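Local coordinates for phage-related protein (Bordetella bronchiseptica RB50, PDB 3BJQ), which probably serves as a major capsid protein of the HK97-like coat fold, building the shell of a phage or prophage particle, at residues Thr19-Tyr24 with Arg110-Val115; Leu121-Glu126 with Asp293-Ala298. All blocks are in the same frame, centred on the assembly; numbering follows the deposited sequence.

Contact 1: residues Thr19-Tyr24 with Arg110-Val115; sequences THARGY and RSVNTV
This is a small, buried helix-on-helix contact with a polar centre: His20 and Tyr24, at the C-terminal end of helix 15-22 and just past it, close on Asn113, in the first half of the long helix 105-131. The amide oxygen of Asn113 is the meeting point. His20 NE2 donates a hydrogen bond to Asn113 OD1 at 3.1 Å, with an N-H...O angle of 154°, and the donor stands 31° out of the carbonyl plane. With CG anti to the backbone N (chi1 172°), the imidazole reaches across the gap; the bond places a proton on NE2. Tyr24 comes to the same oxygen with its ring edge, CD1 lying 3.5 Å from Asn113 OD1. Ring and amide planes are steeply inclined, so the two groups do not stack. Farther out on the phenol, the hydroxyl is tied to Gln26 NE2 and to a water 2.6 Å from Tyr24 OH, and that water makes a weak bond to Asn113 O at 3.3 Å. Beside this polar cluster, Ala21 CB sits 4.4 Å from Val112 CG1, a loose apolar touch that continues on both residues into Val275 of strand 274-281. Asp255 of a second subunit packs against both His20 and Asn113, which puts the hydrogen bond next to a subunit interface. Helix 15-22 thus packs on helix 105-131, which itself lies on a β-sheet; that long helix on its sheet is consistent with the spine helix of the P-domain in the HK97-like coat fold.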
loop_
_atom_site.group_PDB
_atom_site.type_symbol
_atom_site.label_atom_id
_atom_site.label_comp_id
_atom_site.label_asym_id
_atom_site.label_seq_id
_atom_site.Cartn_x
_atom_site.Cartn_y
_atom_site.Cartn_z
ATOM N N THR E 19 -2.948 -19.922 -12.258
ATOM C CA THR E 19 -1.605 -19.416 -12.014
ATOM C C THR E 19 -0.723 -20.544 -11.493
ATOM O O THR E 19 0.409 -20.727 -11.945
ATOM C CB THR E 19 -1.646 -18.231 -11.061
ATOM O OG1 THR E 19 -2.381 -17.183 -11.704
ATOM C CG2 THR E 19 -0.232 -17.742 -10.680
ATOM N N HIS E 20 -1.235 -21.330 -10.561
ATOM C CA HIS E 20 -0.472 -22.493 -10.091
ATOM C C HIS E 20 -0.103 -23.468 -11.233
ATOM O O HIS E 20 1.044 -23.897 -11.313
ATOM C CB HIS E 20 -1.220 -23.215 -8.979
ATOM C CG HIS E 20 -0.588 -24.509 -8.579
ATOM N ND1 HIS E 20 0.393 -24.586 -7.613
ATOM C CD2 HIS E 20 -0.775 -25.774 -9.032
ATOM C CE1 HIS E 20 0.770 -25.849 -7.478
ATOM N NE2 HIS E 20 0.080 -26.589 -8.329
ATOM N N ALA E 21 -1.059 -23.799 -12.109
ATOM C CA ALA E 21 -0.815 -24.689 -13.251
ATOM C C ALA E 21 0.265 -24.147 -14.183
ATOM O O ALA E 21 1.022 -24.932 -14.750
ATOM C CB ALA E 21 -2.103 -24.949 -14.078
ATOM N N ARG E 22 0.303 -22.825 -14.373
ATOM C CA ARG E 22 1.309 -22.199 -15.251
ATOM C C ARG E 22 2.724 -22.267 -14.709
ATOM O O ARG E 22 3.663 -22.176 -15.471
ATOM C CB ARG E 22 0.986 -20.733 -15.514
ATOM C CG ARG E 22 -0.273 -20.525 -16.260
ATOM C CD ARG E 22 -0.399 -19.092 -16.649
ATOM N NE ARG E 22 -1.627 -18.871 -17.404
ATOM C CZ ARG E 22 -2.797 -18.550 -16.868
ATOM N NH1 ARG E 22 -2.915 -18.400 -15.552
ATOM N NH2 ARG E 22 -3.858 -18.367 -17.653
ATOM N N GLY E 23 2.855 -22.412 -13.401
ATOM C CA GLY E 23 4.153 -22.583 -12.752
ATOM C C GLY E 23 4.614 -24.021 -12.603
ATOM O O GLY E 23 5.709 -24.257 -12.078
ATOM N N TYR E 24 3.796 -24.983 -13.078
ATOM C CA TYR E 24 4.109 -26.415 -12.997
ATOM C C TYR E 24 5.321 -26.745 -13.852
ATOM O O TYR E 24 5.343 -26.404 -15.022
ATOM C CB TYR E 24 2.919 -27.250 -13.489
ATOM C CG TYR E 24 3.090 -28.766 -13.409
ATOM C CD1 TYR E 24 2.686 -29.463 -12.283
ATOM C CD2 TYR E 24 3.601 -29.497 -14.473
ATOM C CE1 TYR E 24 2.834 -30.839 -12.197
ATOM C CE2 TYR E 24 3.759 -30.888 -14.393
ATOM C CZ TYR E 24 3.382 -31.540 -13.240
ATOM O OH TYR E 24 3.498 -32.895 -13.128
ATOM N N ARG E 110 -3.007 -29.865 -5.617
ATOM C CA ARG E 110 -2.531 -31.251 -5.693
ATOM C C ARG E 110 -3.293 -32.097 -6.714
ATOM O O ARG E 110 -2.704 -32.850 -7.483
ATOM C CB ARG E 110 -2.613 -31.915 -4.324
ATOM C CG ARG E 110 -1.547 -31.424 -3.382
ATOM C CD ARG E 110 -1.843 -31.700 -1.894
ATOM N NE ARG E 110 -0.633 -31.467 -1.106
ATOM C CZ ARG E 110 -0.095 -30.264 -0.895
ATOM N NH1 ARG E 110 -0.674 -29.173 -1.382
ATOM N NH2 ARG E 110 1.034 -30.142 -0.193
ATOM N N SER E 111 -4.609 -31.966 -6.716
ATOM C CA SER E 111 -5.437 -32.689 -7.687
ATOM C C SER E 111 -5.093 -32.290 -9.123
ATOM O O SER E 111 -5.113 -33.118 -10.031
ATOM C CB SER E 111 -6.917 -32.420 -7.424
ATOM O OG SER E 111 -7.267 -31.089 -7.808
ATOM N N VAL E 112 -4.766 -31.016 -9.316
ATOM C CA VAL E 112 -4.439 -30.482 -10.644
ATOM C C VAL E 112 -3.088 -30.987 -11.146
ATOM O O VAL E 112 -2.939 -31.305 -12.338
ATOM C CB VAL E 112 -4.490 -28.934 -10.648
ATOM C CG1 VAL E 112 -3.766 -28.358 -11.869
ATOM C CG2 VAL E 112 -5.952 -28.465 -10.591
ATOM N N ASN E 113 -2.110 -31.041 -10.243
ATOM C CA ASN E 113 -0.801 -31.592 -10.543
ATOM C C ASN E 113 -0.873 -32.972 -11.184
ATOM O O ASN E 113 -0.109 -33.280 -12.081
ATOM C CB ASN E 113 0.036 -31.685 -9.259
ATOM C CG ASN E 113 0.585 -30.335 -8.811
ATOM O OD1 ASN E 113 0.576 -29.353 -9.554
ATOM N ND2 ASN E 113 1.036 -30.289 -7.589
ATOM N N THR E 114 -1.753 -33.809 -10.664
ATOM C CA THR E 114 -1.952 -35.145 -11.157
ATOM C C THR E 114 -2.238 -35.166 -12.644
ATOM O O THR E 114 -1.557 -35.881 -13.415
ATOM C CB THR E 114 -3.104 -35.788 -10.380
ATOM O OG1 THR E 114 -2.689 -35.899 -9.011
ATOM C CG2 THR E 114 -3.504 -37.160 -10.941
ATOM N N VAL E 115 -3.203 -34.353 -13.060
ATOM C CA VAL E 115 -3.570 -34.287 -14.479
ATOM C C VAL E 115 -2.507 -33.576 -15.336
ATOM O O VAL E 115 -2.278 -33.958 -16.488
ATOM C CB VAL E 115 -4.988 -33.687 -14.669
ATOM C CG1 VAL E 115 -5.980 -34.500 -13.879
ATOM C CG2 VAL E 115 -5.029 -32.252 -14.244
HETATM O O HOH W 1 2.918 -33.812 -10.796
#

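Contact 2: residues Leu121-Glu126 with Asp293-Ala298; sequences LAHEHE and DDNTPA
In the packing of the long helix 105-131 on the sheet strand 286-299, His123 and Glu126 face Asn295 and Pro297. The short segments run nearly alongside each other, their axes 8.6 Å apart at closest approach and their directions 22° apart. His123 presents the edge of its ring: CD2 lies 3.3 Å from Asn295 OD1, close to the ring plane, a carbon-to-oxygen approach compatible with a weak C-H...O contact. The ring's polar end is engaged elsewhere, NE2 being hydrogen-bonded to Thr266 OG1 on the adjoining strand 264-269. Asn295 has its CG between the backbone N and the carbonyl carbon (chi1 74°). Asp293 O lies in the plane of the Asn295 amide and accepts a hydrogen bond from Asn295 ND2 at 2.9 Å, which fixes the amide's rotation and leaves OD1 toward His123. This helix-over-sheet layer probably corresponds to the spine helix and β-sheet of the P-domain in HK97-like capsid proteins. Pro297 supplies the apolar half, its CG 3.7 Å from His123 CD2, while Glu126 CB touches the same Pro297 CG at 4.1 Å. Cys127 and Ile130, farther along the helix, also pack on this proline, and backbone hydrogen bonds of Thr296 with Tyr267 and of Ala298 with Tyr265 tie the strand into its sheet.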
loop_
_atom_site.group_PDB
_atom_site.type_symbol
_atom_site.label_atom_id
_atom_site.label_comp_id
_atom_site.label_asym_id
_atom_site.label_seq_id
_atom_site.Cartn_x
_atom_site.Cartn_y
_atom_site.Cartn_z
ATOM N N LEU E 121 3.654 -35.971 -19.719
ATOM C CA LEU E 121 4.237 -37.193 -20.226
ATOM C C LEU E 121 3.766 -37.442 -21.655
ATOM O O LEU E 121 4.533 -37.913 -22.479
ATOM C CB LEU E 121 3.887 -38.363 -19.278
ATOM C CG LEU E 121 4.817 -39.577 -19.199
ATOM C CD1 LEU E 121 6.289 -39.163 -19.083
ATOM C CD2 LEU E 121 4.411 -40.486 -18.023
ATOM N N ALA E 122 2.503 -37.141 -21.950
ATOM C CA ALA E 122 1.980 -37.276 -23.315
ATOM C C ALA E 122 2.719 -36.313 -24.250
ATOM O O ALA E 122 3.072 -36.665 -25.375
ATOM C CB ALA E 122 0.505 -36.995 -23.349
ATOM N N HIS E 123 2.964 -35.099 -23.771
ATOM C CA HIS E 123 3.740 -34.104 -24.539
ATOM C C HIS E 123 5.161 -34.594 -24.825
ATOM O O HIS E 123 5.672 -34.450 -25.922
ATOM C CB HIS E 123 3.772 -32.783 -23.780
ATOM C CG HIS E 123 4.578 -31.733 -24.445
ATOM N ND1 HIS E 123 5.884 -31.463 -24.078
ATOM C CD2 HIS E 123 4.296 -30.911 -25.478
ATOM C CE1 HIS E 123 6.361 -30.502 -24.843
ATOM N NE2 HIS E 123 5.422 -30.142 -25.699
ATOM N N GLU E 124 5.793 -35.160 -23.807
ATOM C CA GLU E 124 7.120 -35.717 -23.936
ATOM C C GLU E 124 7.177 -36.765 -25.056
ATOM O O GLU E 124 8.101 -36.791 -25.871
ATOM C CB GLU E 124 7.562 -36.368 -22.612
ATOM C CG GLU E 124 9.066 -36.763 -22.595
ATOM C CD GLU E 124 10.015 -35.552 -22.326
ATOM O OE1 GLU E 124 9.547 -34.398 -22.384
ATOM O OE2 GLU E 124 11.229 -35.758 -22.036
ATOM N N HIS E 125 6.188 -37.640 -25.080
ATOM C CA HIS E 125 6.135 -38.679 -26.090
ATOM C C HIS E 125 5.883 -38.117 -27.511
ATOM O O HIS E 125 6.492 -38.556 -28.490
ATOM C CB HIS E 125 5.060 -39.699 -25.717
ATOM C CG HIS E 125 5.046 -40.884 -26.632
ATOM N ND1 HIS E 125 4.443 -40.860 -27.873
ATOM C CD2 HIS E 125 5.621 -42.106 -26.516
ATOM C CE1 HIS E 125 4.620 -42.029 -28.468
ATOM N NE2 HIS E 125 5.337 -42.800 -27.669
ATOM N N GLU E 126 4.993 -37.137 -27.630
ATOM C CA GLU E 126 4.740 -36.519 -28.938
ATOM C C GLU E 126 5.942 -35.747 -29.482
ATOM O O GLU E 126 6.151 -35.678 -30.676
ATOM C CB GLU E 126 3.497 -35.638 -28.930
ATOM C CG GLU E 126 2.352 -36.294 -29.695
ATOM C CD GLU E 126 2.826 -36.829 -31.078
ATOM O OE1 GLU E 126 3.488 -36.065 -31.831
ATOM O OE2 GLU E 126 2.574 -38.020 -31.384
ATOM N N ASP E 293 -5.141 -27.981 -21.215
ATOM C CA ASP E 293 -3.819 -27.553 -21.688
ATOM C C ASP E 293 -3.620 -28.082 -23.106
ATOM O O ASP E 293 -2.809 -28.982 -23.347
ATOM C CB ASP E 293 -2.709 -28.037 -20.756
ATOM C CG ASP E 293 -1.432 -27.272 -20.968
ATOM O OD1 ASP E 293 -1.410 -26.522 -21.977
ATOM O OD2 ASP E 293 -0.470 -27.401 -20.158
ATOM N N ASP E 294 -4.377 -27.501 -24.035
ATOM C CA ASP E 294 -4.492 -27.983 -25.398
ATOM C C ASP E 294 -3.296 -27.495 -26.201
ATOM O O ASP E 294 -3.058 -26.295 -26.317
ATOM C CB ASP E 294 -5.797 -27.486 -26.045
ATOM C CG ASP E 294 -7.053 -28.128 -25.437
ATOM O OD1 ASP E 294 -6.978 -29.277 -24.946
ATOM O OD2 ASP E 294 -8.126 -27.490 -25.498
ATOM N N ASN E 295 -2.539 -28.437 -26.731
ATOM C CA ASN E 295 -1.279 -28.135 -27.381
ATOM C C ASN E 295 -0.907 -29.218 -28.379
ATOM O O ASN E 295 -1.471 -30.311 -28.370
ATOM C CB ASN E 295 -0.166 -28.007 -26.333
ATOM C CG ASN E 295 0.268 -29.363 -25.753
ATOM O OD1 ASN E 295 1.245 -29.963 -26.223
ATOM N ND2 ASN E 295 -0.458 -29.847 -24.730
ATOM N N THR E 296 0.025 -28.892 -29.259
ATOM C CA THR E 296 0.631 -29.883 -30.137
ATOM C C THR E 296 2.037 -29.419 -30.503
ATOM O O THR E 296 2.202 -28.277 -30.901
ATOM C CB THR E 296 -0.232 -30.133 -31.420
ATOM O OG1 THR E 296 0.100 -31.416 -31.964
ATOM C CG2 THR E 296 -0.033 -29.058 -32.481
ATOM N N PRO E 297 3.060 -30.269 -30.278
ATOM C CA PRO E 297 4.392 -30.026 -30.840
ATOM C C PRO E 297 4.377 -30.017 -32.369
ATOM O O PRO E 297 3.671 -30.808 -32.971
ATOM C CB PRO E 297 5.211 -31.229 -30.343
ATOM C CG PRO E 297 4.489 -31.681 -29.114
ATOM C CD PRO E 297 3.043 -31.462 -29.403
ATOM N N ALA E 298 5.172 -29.137 -32.969
ATOM C CA ALA E 298 5.230 -28.992 -34.415
ATOM C C ALA E 298 6.695 -28.763 -34.815
ATOM O O ALA E 298 7.393 -27.986 -34.183
ATOM C CB ALA E 298 4.372 -27.834 -34.842
#

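Overall arrangement
Both contacts draw on helix 105-131, which serves first the N-terminal helix 15-22 in contact 1 and then, about three turns farther on, strand 286-299 in contact 2. Their centres are 16 Å apart and their nearest atoms about 6 Å, so they do not touch. Along the chain they come in series, the pair of segments in contact 1 being complete before contact 2 begins. The N-terminal region and a strand close to the C-terminus are thereby brought to one helix. The sheet containing strand 286-299 also links them, since Val112 packs on Val291 of that strand: one helix lies on one sheet through both contacts.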